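Local coordinates for protein GH3 beta-N-acetylglucosaminidase (Paenibacillaceae, PDB 6K5J) that probably hydrolyses terminal beta-linked N-acetylglucosamine residues from chitin-derived oligosaccharides and related glycoconjugates, as a family 3 glycoside hydrolase, at residues G87-E93 with V406-K410; K241-L246 with I275-Y279; Y261-V265 with R332-L336; K386-V392 with A420-N425. All blocks are in the same frame, centred on the assembly; numbering follows the deposited sequence.

Contact 1: G87-E93 with V406-K410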
loop_
_atom_site.group_PDB
_atom_site.type_symbol
_atom_site.label_atom_id
_atom_site.label_comp_id
_atom_site.label_asym_id
_atom_site.label_seq_id
_atom_site.Cartn_x
_atom_site.Cartn_y
_atom_site.Cartn_z
ATOM N N GLY A 87 2.324 6.588 2.919
ATOM C CA GLY A 87 3.742 6.532 2.595
ATOM C C GLY A 87 4.096 6.236 1.139
ATOM O O GLY A 87 3.918 7.089 0.275
ATOM N N MET A 88 4.593 5.034 0.843
ATOM C CA MET A 88 5.060 4.747 -0.512
ATOM C C MET A 88 3.989 4.128 -1.410
ATOM O O MET A 88 4.270 3.857 -2.582
ATOM C CB MET A 88 6.306 3.844 -0.474
ATOM C CG MET A 88 7.528 4.504 0.190
ATOM S SD MET A 88 7.971 6.113 -0.545
ATOM C CE MET A 88 8.627 5.590 -2.109
ATOM N N VAL A 89 2.768 3.911 -0.926
ATOM C CA VAL A 89 1.684 3.406 -1.770
ATOM C C VAL A 89 0.503 4.350 -1.567
ATOM O O VAL A 89 -0.296 4.189 -0.640
ATOM C CB VAL A 89 1.306 1.948 -1.468
ATOM C CG1 VAL A 89 0.086 1.533 -2.281
ATOM C CG2 VAL A 89 2.452 1.016 -1.811
ATOM N N THR A 90 0.408 5.363 -2.419
ATOM C CA THR A 90 -0.768 6.212 -2.499
ATOM C C THR A 90 -1.119 6.387 -3.970
ATOM O O THR A 90 -0.265 6.245 -4.851
ATOM C CB THR A 90 -0.545 7.594 -1.846
ATOM O OG1 THR A 90 0.544 8.253 -2.494
ATOM C CG2 THR A 90 -0.239 7.471 -0.340
ATOM N N ARG A 91 -2.394 6.679 -4.237
ATOM C CA ARG A 91 -2.848 6.951 -5.595
ATOM C C ARG A 91 -3.160 8.415 -5.837
ATOM O O ARG A 91 -3.265 8.826 -6.999
ATOM C CB ARG A 91 -4.104 6.135 -5.924
ATOM C CG ARG A 91 -3.955 4.672 -5.662
ATOM C CD ARG A 91 -2.910 4.068 -6.564
ATOM N NE ARG A 91 -2.992 2.622 -6.483
ATOM C CZ ARG A 91 -1.960 1.804 -6.613
ATOM N NH1 ARG A 91 -0.730 2.271 -6.846
ATOM N NH2 ARG A 91 -2.167 0.511 -6.499
ATOM N N LEU A 92 -3.325 9.194 -4.772
ATOM C CA LEU A 92 -3.592 10.623 -4.856
ATOM C C LEU A 92 -2.759 11.324 -3.797
ATOM O O LEU A 92 -2.847 10.986 -2.616
ATOM C CB LEU A 92 -5.083 10.920 -4.647
ATOM C CG LEU A 92 -5.431 12.414 -4.617
ATOM C CD1 LEU A 92 -5.134 13.074 -5.966
ATOM C CD2 LEU A 92 -6.886 12.605 -4.218
ATOM N N GLU A 93 -1.955 12.299 -4.223
ATOM C CA GLU A 93 -1.285 13.208 -3.310
ATOM C C GLU A 93 -1.655 14.668 -3.535
ATOM O O GLU A 93 -1.460 15.479 -2.630
ATOM C CB GLU A 93 0.243 13.058 -3.420
ATOM C CG GLU A 93 0.739 11.614 -3.312
ATOM C CD GLU A 93 0.539 10.829 -4.595
ATOM O OE1 GLU A 93 0.144 9.646 -4.524
ATOM O OE2 GLU A 93 0.750 11.392 -5.688
ATOM N N VAL A 406 6.055 5.818 -10.454
ATOM C CA VAL A 406 6.614 7.119 -10.811
ATOM C C VAL A 406 5.814 8.180 -10.064
ATOM O O VAL A 406 4.661 8.466 -10.402
ATOM C CB VAL A 406 6.583 7.359 -12.323
ATOM C CG1 VAL A 406 7.150 8.737 -12.636
ATOM C CG2 VAL A 406 7.364 6.263 -13.052
ATOM N N LEU A 407 6.430 8.760 -9.039
ATOM C CA LEU A 407 5.735 9.597 -8.067
ATOM C C LEU A 407 6.690 10.714 -7.679
ATOM O O LEU A 407 7.438 10.602 -6.698
ATOM C CB LEU A 407 5.303 8.775 -6.852
ATOM C CG LEU A 407 4.494 9.438 -5.740
ATOM C CD1 LEU A 407 3.604 10.499 -6.344
ATOM C CD2 LEU A 407 3.676 8.389 -4.992
ATOM N N PRO A 408 6.698 11.812 -8.436
ATOM C CA PRO A 408 7.673 12.877 -8.171
ATOM C C PRO A 408 7.408 13.539 -6.828
ATOM O O PRO A 408 6.261 13.690 -6.402
ATOM C CB PRO A 408 7.461 13.855 -9.334
ATOM C CG PRO A 408 6.026 13.660 -9.716
ATOM C CD PRO A 408 5.726 12.196 -9.477
ATOM N N ARG A 409 8.494 13.905 -6.152
ATOM C CA ARG A 409 8.438 14.552 -4.849
ATOM C C ARG A 409 9.112 15.911 -4.953
ATOM O O ARG A 409 10.292 15.992 -5.310
ATOM C CB ARG A 409 9.120 13.696 -3.776
ATOM C CG ARG A 409 8.581 12.269 -3.685
ATOM C CD ARG A 409 7.240 12.188 -2.941
ATOM N NE ARG A 409 7.020 10.839 -2.421
ATOM C CZ ARG A 409 5.861 10.375 -1.956
ATOM N NH1 ARG A 409 4.771 11.141 -1.934
ATOM N NH2 ARG A 409 5.792 9.127 -1.515
ATOM N N LYS A 410 8.372 16.972 -4.626
ATOM C CA LYS A 410 8.966 18.307 -4.594
ATOM C C LYS A 410 9.727 18.564 -3.294
ATOM O O LYS A 410 10.797 19.186 -3.306
ATOM C CB LYS A 410 7.879 19.366 -4.786
ATOM C CG LYS A 410 8.420 20.791 -4.857
ATOM C CD LYS A 410 7.331 21.807 -4.566
ATOM C CE LYS A 410 7.467 22.385 -3.163
ATOM N NZ LYS A 410 8.342 23.592 -3.154
HETATM O O HOH W 1 2.634 9.392 -1.019
#
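Arg409 and Leu407 meet Gly87, Met88, Thr90 and Glu93 where two loops face each other: the one after strand 79-81 of the TIM-barrel domain, and the one after strand 390-396 of the alpha/beta domain. The contact thus joins the two domains of this family 3 enzyme. From CB, the Arg409 chain bends at its second torsion (chi2 -78°), which carries the guanidinium back over Leu407, so that Leu407 CG lies 4.1 Å from the guanidinium plane, over its centre. Further out, NE is held by Asn505 OD1, and NH1 gives a hydrogen bond to water 1 (2.9 Å to the water oxygen). At the tip, NH2 bonds to Gly87 O at 3.3 Å; the oxygen lies near the guanidinium plane, but the donor sits above the carbonyl plane. Met88 SD is also at this edge, 3.8 Å from NH2. Arginine suits the place because its flat head offers donors in several directions, while its face rests on a hydrocarbon. Glycine at position 87 accommodates a positive phi. Leu407 CD1 presses against the Glu93 carboxylate, whose OE1 pairs with Arg50. Water 1 joins the loops, donating to Gly87 O (2.9 Å) and to Thr90 OG1 (2.8 Å).

Contact 2: K241-L246 with I275-Y279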
loop_
_atom_site.group_PDB
_atom_site.type_symbol
_atom_site.label_atom_id
_atom_site.label_comp_id
_atom_site.label_asym_id
_atom_site.label_seq_id
_atom_site.Cartn_x
_atom_site.Cartn_y
_atom_site.Cartn_z
ATOM N N LYS A 241 -2.310 -27.332 -5.346
ATOM C CA LYS A 241 -1.619 -26.167 -5.901
ATOM C C LYS A 241 -2.648 -25.075 -6.209
ATOM O O LYS A 241 -2.940 -24.731 -7.359
ATOM C CB LYS A 241 -0.812 -26.550 -7.132
ATOM C CG LYS A 241 0.340 -25.601 -7.421
ATOM C CD LYS A 241 0.953 -25.838 -8.795
ATOM C CE LYS A 241 2.470 -25.988 -8.692
ATOM N NZ LYS A 241 3.054 -26.612 -9.917
ATOM N N LEU A 242 -3.218 -24.536 -5.133
ATOM C CA LEU A 242 -4.188 -23.444 -5.208
ATOM C C LEU A 242 -3.705 -22.323 -4.299
ATOM O O LEU A 242 -3.477 -22.562 -3.095
ATOM C CB LEU A 242 -5.585 -23.900 -4.782
ATOM C CG LEU A 242 -6.299 -24.940 -5.645
ATOM C CD1 LEU A 242 -7.525 -25.480 -4.906
ATOM C CD2 LEU A 242 -6.687 -24.331 -6.976
ATOM N N PRO A 243 -3.541 -21.102 -4.797
ATOM C CA PRO A 243 -3.226 -19.987 -3.893
ATOM C C PRO A 243 -4.388 -19.742 -2.940
ATOM O O PRO A 243 -5.513 -20.197 -3.165
ATOM C CB PRO A 243 -3.013 -18.805 -4.845
ATOM C CG PRO A 243 -3.822 -19.142 -6.048
ATOM C CD PRO A 243 -3.800 -20.650 -6.176
ATOM N N ALA A 244 -4.099 -19.020 -1.853
ATOM C CA ALA A 244 -5.117 -18.764 -0.837
ATOM C C ALA A 244 -6.395 -18.206 -1.452
ATOM O O ALA A 244 -7.499 -18.565 -1.036
ATOM C CB ALA A 244 -4.574 -17.799 0.220
ATOM N N THR A 245 -6.258 -17.331 -2.455
ATOM C CA THR A 245 -7.410 -16.743 -3.133
ATOM C C THR A 245 -8.365 -17.793 -3.685
ATOM O O THR A 245 -9.576 -17.558 -3.740
ATOM C CB THR A 245 -6.922 -15.849 -4.277
ATOM O OG1 THR A 245 -6.065 -14.838 -3.740
ATOM C CG2 THR A 245 -8.091 -15.186 -5.011
ATOM N N LEU A 246 -7.845 -18.940 -4.118
ATOM C CA LEU A 246 -8.643 -19.982 -4.751
ATOM C C LEU A 246 -8.798 -21.230 -3.886
ATOM O O LEU A 246 -9.221 -22.272 -4.394
ATOM C CB LEU A 246 -8.024 -20.359 -6.104
ATOM C CG LEU A 246 -7.743 -19.182 -7.042
ATOM C CD1 LEU A 246 -7.243 -19.657 -8.406
ATOM C CD2 LEU A 246 -8.985 -18.297 -7.209
ATOM N N ILE A 275 -2.775 -15.450 -10.703
ATOM C CA ILE A 275 -4.083 -15.963 -11.104
ATOM C C ILE A 275 -4.223 -16.034 -12.619
ATOM O O ILE A 275 -4.578 -17.079 -13.165
ATOM C CB ILE A 275 -5.221 -15.115 -10.495
ATOM C CG1 ILE A 275 -5.114 -15.039 -8.964
ATOM C CG2 ILE A 275 -6.572 -15.703 -10.896
ATOM C CD1 ILE A 275 -5.225 -16.384 -8.267
ATOM N N SER A 276 -3.985 -14.916 -13.315
ATOM C CA SER A 276 -4.341 -14.836 -14.729
ATOM C C SER A 276 -3.507 -15.779 -15.583
ATOM O O SER A 276 -4.004 -16.291 -16.588
ATOM C CB SER A 276 -4.194 -13.404 -15.249
ATOM O OG SER A 276 -2.878 -12.928 -15.029
ATOM N N LYS A 277 -2.253 -16.023 -15.208
ATOM C CA LYS A 277 -1.386 -16.872 -16.015
ATOM C C LYS A 277 -1.531 -18.346 -15.679
ATOM O O LYS A 277 -1.345 -19.196 -16.557
ATOM C CB LYS A 277 0.078 -16.450 -15.846
ATOM C CG LYS A 277 1.059 -17.217 -16.727
ATOM C CD LYS A 277 2.409 -17.404 -16.047
ATOM C CE LYS A 277 3.518 -16.705 -16.822
ATOM N NZ LYS A 277 4.858 -16.892 -16.185
ATOM N N PHE A 278 -1.860 -18.676 -14.433
ATOM C CA PHE A 278 -1.968 -20.070 -14.035
ATOM C C PHE A 278 -3.401 -20.584 -14.011
ATOM O O PHE A 278 -3.602 -21.798 -14.122
ATOM C CB PHE A 278 -1.342 -20.280 -12.646
ATOM C CG PHE A 278 0.129 -19.959 -12.576
ATOM C CD1 PHE A 278 0.564 -18.670 -12.306
ATOM C CD2 PHE A 278 1.078 -20.952 -12.773
ATOM C CE1 PHE A 278 1.919 -18.371 -12.239
ATOM C CE2 PHE A 278 2.432 -20.662 -12.706
ATOM C CZ PHE A 278 2.853 -19.370 -12.441
ATOM N N TYR A 279 -4.397 -19.706 -13.874
ATOM C CA TYR A 279 -5.767 -20.174 -13.700
ATOM C C TYR A 279 -6.769 -19.501 -14.632
ATOM O O TYR A 279 -7.783 -20.116 -14.970
ATOM C CB TYR A 279 -6.207 -19.994 -12.240
ATOM C CG TYR A 279 -5.306 -20.698 -11.249
ATOM C CD1 TYR A 279 -5.540 -22.016 -10.872
ATOM C CD2 TYR A 279 -4.214 -20.040 -10.689
ATOM C CE1 TYR A 279 -4.700 -22.662 -9.967
ATOM C CE2 TYR A 279 -3.377 -20.667 -9.790
ATOM C CZ TYR A 279 -3.620 -21.982 -9.432
ATOM O OH TYR A 279 -2.775 -22.599 -8.538
#
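Tyr279 provides the polar link of this contact: its OH probably donates a hydrogen bond to Lys241 O, although the modelled separation of 2.4 Å between OH and O is implausibly short. Lys241 O lies at the edge of the ring, near its plane. Tyrosine suits the site because its ring offers a broad apolar face to Leu246, while the hydroxyl probably meets the carbonyl. The CH-pi interaction comes from Leu246, whose CD1 lies over one face of that ring, 3.8 Å from its centroid and 19° off the normal. Both segments lie in connections that follow strands of the TIM barrel: residues 241-246 come after strand 226-229, and residues 275-279 run off the end of helix 273-276, beyond strand 264-266. The nearby helix 281-291 covers Leu242 and Leu246. Apolar contacts fill in the remainder. With its CG1 beside the backbone N (chi1 -56°), Ile275 sends CD1 to meet Leu246 CD1 tip to tip at 3.8 Å, and the same methyl touches Pro243 CG, also at 3.8 Å. The rigid proline ring packs its CD 3.5 Å from Tyr279 CZ, and Leu242 CD2 comes within 4.0 Å of Tyr279 CE1. Thr245 OG1 is hydrogen-bonded to Thr229 OG1 and His231 ND1.

Contact 3: Y261-V265 with R332-L336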
loop_
_atom_site.group_PDB
_atom_site.type_symbol
_atom_site.label_atom_id
_atom_site.label_comp_id
_atom_site.label_asym_id
_atom_site.label_seq_id
_atom_site.Cartn_x
_atom_site.Cartn_y
_atom_site.Cartn_z
ATOM N N TYR A 261 -14.628 -15.582 10.632
ATOM C CA TYR A 261 -14.857 -14.319 9.945
ATOM C C TYR A 261 -16.068 -14.423 9.023
ATOM O O TYR A 261 -16.070 -15.222 8.086
ATOM C CB TYR A 261 -13.625 -13.910 9.148
ATOM C CG TYR A 261 -13.768 -12.519 8.597
ATOM C CD1 TYR A 261 -13.944 -11.441 9.451
ATOM C CD2 TYR A 261 -13.781 -12.287 7.224
ATOM C CE1 TYR A 261 -14.085 -10.145 8.957
ATOM C CE2 TYR A 261 -13.922 -11.002 6.717
ATOM C CZ TYR A 261 -14.071 -9.939 7.588
ATOM O OH TYR A 261 -14.214 -8.664 7.097
ATOM N N ASP A 262 -17.091 -13.606 9.278
ATOM C CA ASP A 262 -18.283 -13.574 8.442
ATOM C C ASP A 262 -18.411 -12.259 7.679
ATOM O O ASP A 262 -19.482 -11.963 7.139
ATOM C CB ASP A 262 -19.539 -13.839 9.287
ATOM C CG ASP A 262 -20.783 -14.144 8.433
ATOM O OD1 ASP A 262 -20.665 -14.831 7.389
ATOM O OD2 ASP A 262 -21.883 -13.683 8.810
ATOM N N GLY A 263 -17.342 -11.470 7.610
ATOM C CA GLY A 263 -17.359 -10.234 6.862
ATOM C C GLY A 263 -17.038 -10.457 5.394
ATOM O O GLY A 263 -17.022 -11.579 4.883
ATOM N N VAL A 264 -16.744 -9.353 4.718
ATOM C CA VAL A 264 -16.524 -9.372 3.276
ATOM C C VAL A 264 -15.107 -9.850 2.993
ATOM O O VAL A 264 -14.138 -9.318 3.545
ATOM C CB VAL A 264 -16.768 -7.979 2.673
ATOM C CG1 VAL A 264 -16.253 -7.921 1.228
ATOM C CG2 VAL A 264 -18.262 -7.604 2.760
ATOM N N VAL A 265 -14.974 -10.832 2.109
ATOM C CA VAL A 265 -13.670 -11.321 1.685
ATOM C C VAL A 265 -13.468 -10.919 0.231
ATOM O O VAL A 265 -14.288 -11.252 -0.635
ATOM C CB VAL A 265 -13.542 -12.835 1.891
ATOM C CG1 VAL A 265 -12.271 -13.352 1.239
ATOM C CG2 VAL A 265 -13.518 -13.131 3.389
ATOM N N ARG A 332 -23.477 -10.314 2.808
ATOM C CA ARG A 332 -22.344 -9.667 3.460
ATOM C C ARG A 332 -22.031 -8.322 2.819
ATOM O O ARG A 332 -21.730 -7.351 3.523
ATOM C CB ARG A 332 -21.120 -10.578 3.410
ATOM C CG ARG A 332 -21.304 -11.923 4.086
ATOM C CD ARG A 332 -20.014 -12.712 3.966
ATOM N NE ARG A 332 -20.028 -13.990 4.670
ATOM C CZ ARG A 332 -19.891 -15.183 4.089
ATOM N NH1 ARG A 332 -19.726 -15.287 2.770
ATOM N NH2 ARG A 332 -19.892 -16.282 4.838
ATOM N N LEU A 333 -22.109 -8.238 1.483
ATOM C CA LEU A 333 -21.823 -6.975 0.805
ATOM C C LEU A 333 -22.890 -5.922 1.099
ATOM O O LEU A 333 -22.568 -4.757 1.356
ATOM C CB LEU A 333 -21.678 -7.211 -0.702
ATOM C CG LEU A 333 -20.434 -8.032 -1.031
ATOM C CD1 LEU A 333 -20.598 -8.786 -2.361
ATOM C CD2 LEU A 333 -19.197 -7.131 -1.030
ATOM N N LEU A 334 -24.164 -6.310 1.083
ATOM C CA LEU A 334 -25.216 -5.350 1.401
ATOM C C LEU A 334 -25.120 -4.868 2.850
ATOM O O LEU A 334 -25.406 -3.700 3.139
ATOM C CB LEU A 334 -26.585 -5.974 1.116
ATOM C CG LEU A 334 -26.904 -6.290 -0.348
ATOM C CD1 LEU A 334 -28.323 -6.809 -0.507
ATOM C CD2 LEU A 334 -26.701 -5.074 -1.238
ATOM N N ALA A 335 -24.712 -5.750 3.774
ATOM C CA ALA A 335 -24.576 -5.345 5.173
ATOM C C ALA A 335 -23.458 -4.325 5.342
ATOM O O ALA A 335 -23.614 -3.336 6.067
ATOM C CB ALA A 335 -24.324 -6.565 6.063
ATOM N N LEU A 336 -22.324 -4.542 4.666
ATOM C CA LEU A 336 -21.244 -3.562 4.699
ATOM C C LEU A 336 -21.699 -2.225 4.113
ATOM O O LEU A 336 -21.433 -1.155 4.684
ATOM C CB LEU A 336 -20.034 -4.110 3.927
ATOM C CG LEU A 336 -18.855 -3.134 3.822
ATOM C CD1 LEU A 336 -18.405 -2.710 5.202
ATOM C CD2 LEU A 336 -17.697 -3.755 3.038
#
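Asp262 OD1 is gripped by two nitrogens of Arg332, at 2.9 Å from NE and 3.0 Å from NH2, a side-on salt bridge in which both donors share one oxygen. It fastens the loop leading into strand 264-266 to helix 323-339, an inner strand and an outer helix of the TIM barrel. The carboxylate stands almost perpendicular to the guanidinium, 81° between the planes. OD1 lies near the guanidinium plane, and NH2 meets it nearly head-on along the C-O bond, whereas NE comes from above the carboxylate plane. The extended Arg332 chain, with chi2 and chi3 both near 180°, carries the guanidinium from the helix to the loop, and NE adds a weak bond to the backbone Asp262 O. The third nitrogen, NH1, is paired with Asp294 OD1; the two carboxylates balance the arginine's charge and, with Arg256 close by, probably offset the like charges. Arginine fits here because it offers several donors at the end of a long stem, whose CD lies against the backbone oxygens Asp262 O and Gly263 O, 3.3 Å from each. Glycine suits position 263, since the neighbouring Tyr261 OH lies close on that side, and Gly263 N sits over the centre of the Tyr261 ring.

Away from the charges the contact is apolar. Val264 is a compact, branched residue suited to a strand and can touch two leucines of the helix at once. Its CG1 meets Leu333 CD2 at 3.8 Å. The other branch, CG2, lies 3.9 Å from Leu336 CD2 and 3.6 Å from Arg332 O.

Contact 4: K386-V392 with A420-N425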
loop_
_atom_site.group_PDB
_atom_site.type_symbol
_atom_site.label_atom_id
_atom_site.label_comp_id
_atom_site.label_asym_id
_atom_site.label_seq_id
_atom_site.Cartn_x
_atom_site.Cartn_y
_atom_site.Cartn_z
ATOM N N LYS A 386 27.217 23.275 8.584
ATOM C CA LYS A 386 26.470 24.271 7.823
ATOM C C LYS A 386 27.374 25.242 7.074
ATOM O O LYS A 386 26.918 25.884 6.120
ATOM C CB LYS A 386 25.536 25.042 8.755
ATOM C CG LYS A 386 24.441 25.815 8.046
ATOM C CD LYS A 386 23.462 26.392 9.056
ATOM C CE LYS A 386 22.459 27.298 8.395
ATOM N NZ LYS A 386 21.482 27.822 9.390
ATOM N N THR A 387 28.636 25.367 7.481
ATOM C CA THR A 387 29.575 26.262 6.815
ATOM C C THR A 387 30.173 25.660 5.551
ATOM O O THR A 387 30.937 26.345 4.855
ATOM C CB THR A 387 30.699 26.655 7.780
ATOM O OG1 THR A 387 31.544 25.523 8.034
ATOM C CG2 THR A 387 30.112 27.132 9.083
ATOM N N LYS A 388 29.834 24.410 5.228
ATOM C CA LYS A 388 30.367 23.768 4.043
ATOM C C LYS A 388 29.228 23.347 3.118
ATOM O O LYS A 388 28.111 23.089 3.586
ATOM C CB LYS A 388 31.205 22.539 4.418
ATOM C CG LYS A 388 32.468 22.849 5.203
ATOM C CD LYS A 388 33.113 21.562 5.692
ATOM C CE LYS A 388 34.631 21.677 5.744
ATOM N NZ LYS A 388 35.087 22.745 6.675
ATOM N N PRO A 389 29.475 23.270 1.810
ATOM C CA PRO A 389 28.432 22.806 0.888
ATOM C C PRO A 389 28.066 21.357 1.165
ATOM O O PRO A 389 28.828 20.594 1.763
ATOM C CB PRO A 389 29.077 22.947 -0.501
ATOM C CG PRO A 389 30.336 23.747 -0.280
ATOM C CD PRO A 389 30.758 23.483 1.121
ATOM N N VAL A 390 26.881 20.981 0.702
ATOM C CA VAL A 390 26.367 19.627 0.861
ATOM C C VAL A 390 25.916 19.133 -0.505
ATOM O O VAL A 390 25.119 19.795 -1.179
ATOM C CB VAL A 390 25.194 19.579 1.860
ATOM C CG1 VAL A 390 24.768 18.126 2.132
ATOM C CG2 VAL A 390 25.561 20.289 3.160
ATOM N N LEU A 391 26.427 17.984 -0.914
ATOM C CA LEU A 391 25.945 17.317 -2.112
ATOM C C LEU A 391 24.892 16.296 -1.698
ATOM O O LEU A 391 25.193 15.357 -0.958
ATOM C CB LEU A 391 27.092 16.637 -2.854
ATOM C CG LEU A 391 26.636 15.803 -4.058
ATOM C CD1 LEU A 391 26.020 16.699 -5.156
ATOM C CD2 LEU A 391 27.779 14.974 -4.602
ATOM N N VAL A 392 23.662 16.481 -2.158
ATOM C CA VAL A 392 22.591 15.520 -1.924
ATOM C C VAL A 392 22.326 14.772 -3.223
ATOM O O VAL A 392 22.065 15.391 -4.264
ATOM C CB VAL A 392 21.310 16.200 -1.414
ATOM C CG1 VAL A 392 20.183 15.153 -1.250
ATOM C CG2 VAL A 392 21.583 16.932 -0.093
ATOM N N ALA A 420 16.557 25.184 5.645
ATOM C CA ALA A 420 17.266 25.410 6.892
ATOM C C ALA A 420 18.487 26.303 6.718
ATOM O O ALA A 420 19.188 26.564 7.700
ATOM C CB ALA A 420 17.689 24.075 7.507
ATOM N N GLY A 421 18.767 26.761 5.502
ATOM C CA GLY A 421 19.899 27.629 5.255
ATOM C C GLY A 421 21.173 26.939 4.825
ATOM O O GLY A 421 22.229 27.580 4.810
ATOM N N TYR A 422 21.115 25.661 4.469
ATOM C CA TYR A 422 22.300 24.958 4.009
ATOM C C TYR A 422 22.535 25.219 2.521
ATOM O O TYR A 422 21.605 25.487 1.751
ATOM C CB TYR A 422 22.176 23.452 4.297
ATOM C CG TYR A 422 22.385 23.152 5.768
ATOM C CD1 TYR A 422 21.446 23.560 6.717
ATOM C CD2 TYR A 422 23.527 22.512 6.211
ATOM C CE1 TYR A 422 21.642 23.324 8.070
ATOM C CE2 TYR A 422 23.727 22.254 7.562
ATOM C CZ TYR A 422 22.786 22.669 8.485
ATOM O OH TYR A 422 22.986 22.431 9.827
ATOM N N ASP A 423 23.809 25.183 2.138
ATOM C CA ASP A 423 24.258 25.398 0.764
ATOM C C ASP A 423 24.278 24.036 0.085
ATOM O O ASP A 423 25.221 23.261 0.247
ATOM C CB ASP A 423 25.632 26.063 0.773
ATOM C CG ASP A 423 26.239 26.219 -0.616
ATOM O OD1 ASP A 423 25.520 26.085 -1.623
ATOM O OD2 ASP A 423 27.457 26.486 -0.678
ATOM N N VAL A 424 23.230 23.741 -0.679
ATOM C CA VAL A 424 22.946 22.388 -1.137
ATOM C C VAL A 424 23.062 22.332 -2.652
ATOM O O VAL A 424 22.481 23.161 -3.362
ATOM C CB VAL A 424 21.548 21.932 -0.676
ATOM C CG1 VAL A 424 21.183 20.599 -1.296
ATOM C CG2 VAL A 424 21.493 21.857 0.864
ATOM N N ASN A 425 23.793 21.343 -3.145
ATOM C CA ASN A 425 23.733 20.931 -4.540
ATOM C C ASN A 425 22.978 19.603 -4.563
ATOM O O ASN A 425 23.544 18.568 -4.211
ATOM C CB ASN A 425 25.141 20.792 -5.114
ATOM C CG ASN A 425 25.143 20.485 -6.602
ATOM O OD1 ASN A 425 24.144 20.033 -7.156
ATOM N ND2 ASN A 425 26.269 20.752 -7.261
HETATM O O HOH W 2 25.755 24.256 4.167
#
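Val390 and Val424 pair in parallel where strand 390-396 joins strand 424-430, the edge strand of this sheet, with helix 413-419 crossing between them in a beta-alpha-beta unit. The compact part lies along the strands. Asp423 O accepts from Val390 N at 2.9 Å, Val390 O from Asn425 N at 2.8 Å, and Asn425 O from Val392 N at 2.9 Å, which fixes the register. Branched valines favour extended backbone, and Val392 CG2 meets Val424 CG1 at 3.9 Å on the face covered by Leu417 of the helix. Leu391 and Asn425 lie side by side on the other face, the amide oxygen of Asn425 being bonded to Gln427.

Before the strands begin, on the solvent side, the two chains are linked through water. Water 2 donates to Lys386 O and Lys388 O and accepts from Asp423 N. Here the exposed Lys386 lays its hydrocarbon across Tyr422: CG sits over the centre of the ring, 3.6 Å from the centroid, a CH-pi contact. Lysine suits such an edge because its stem is apolar and its tip charged. Gly421, with positive phi, ends helix 413-419 in a Schellman motif. The Lys386 chain is fully extended (chi2, chi3 and chi4 all near 180°), and NZ donates a hydrogen bond to Ala420 O (3.1 Å), in the carbonyl plane.

Contacts 2 and 3 belong to the TIM barrel, and their segments alternate along the chain; their centres are 23 Å apart and their nearest atoms about 7 Å. Contact 4 sits in the other domain, with its centre about 52 Å from that of contact 2 and 54 Å from that of contact 3, on the opposite side of the chain's centre. Contact 1 bridges the two domains, about 10 Å from contact 4 between nearest atoms. The bound NAG is about 9 Å from the Thr245 side chain of contact 2, 12 Å from that of Met88 in contact 1 and 13 Å from that of Val264 in contact 3, while Arg91 of segment 87-93 touches it.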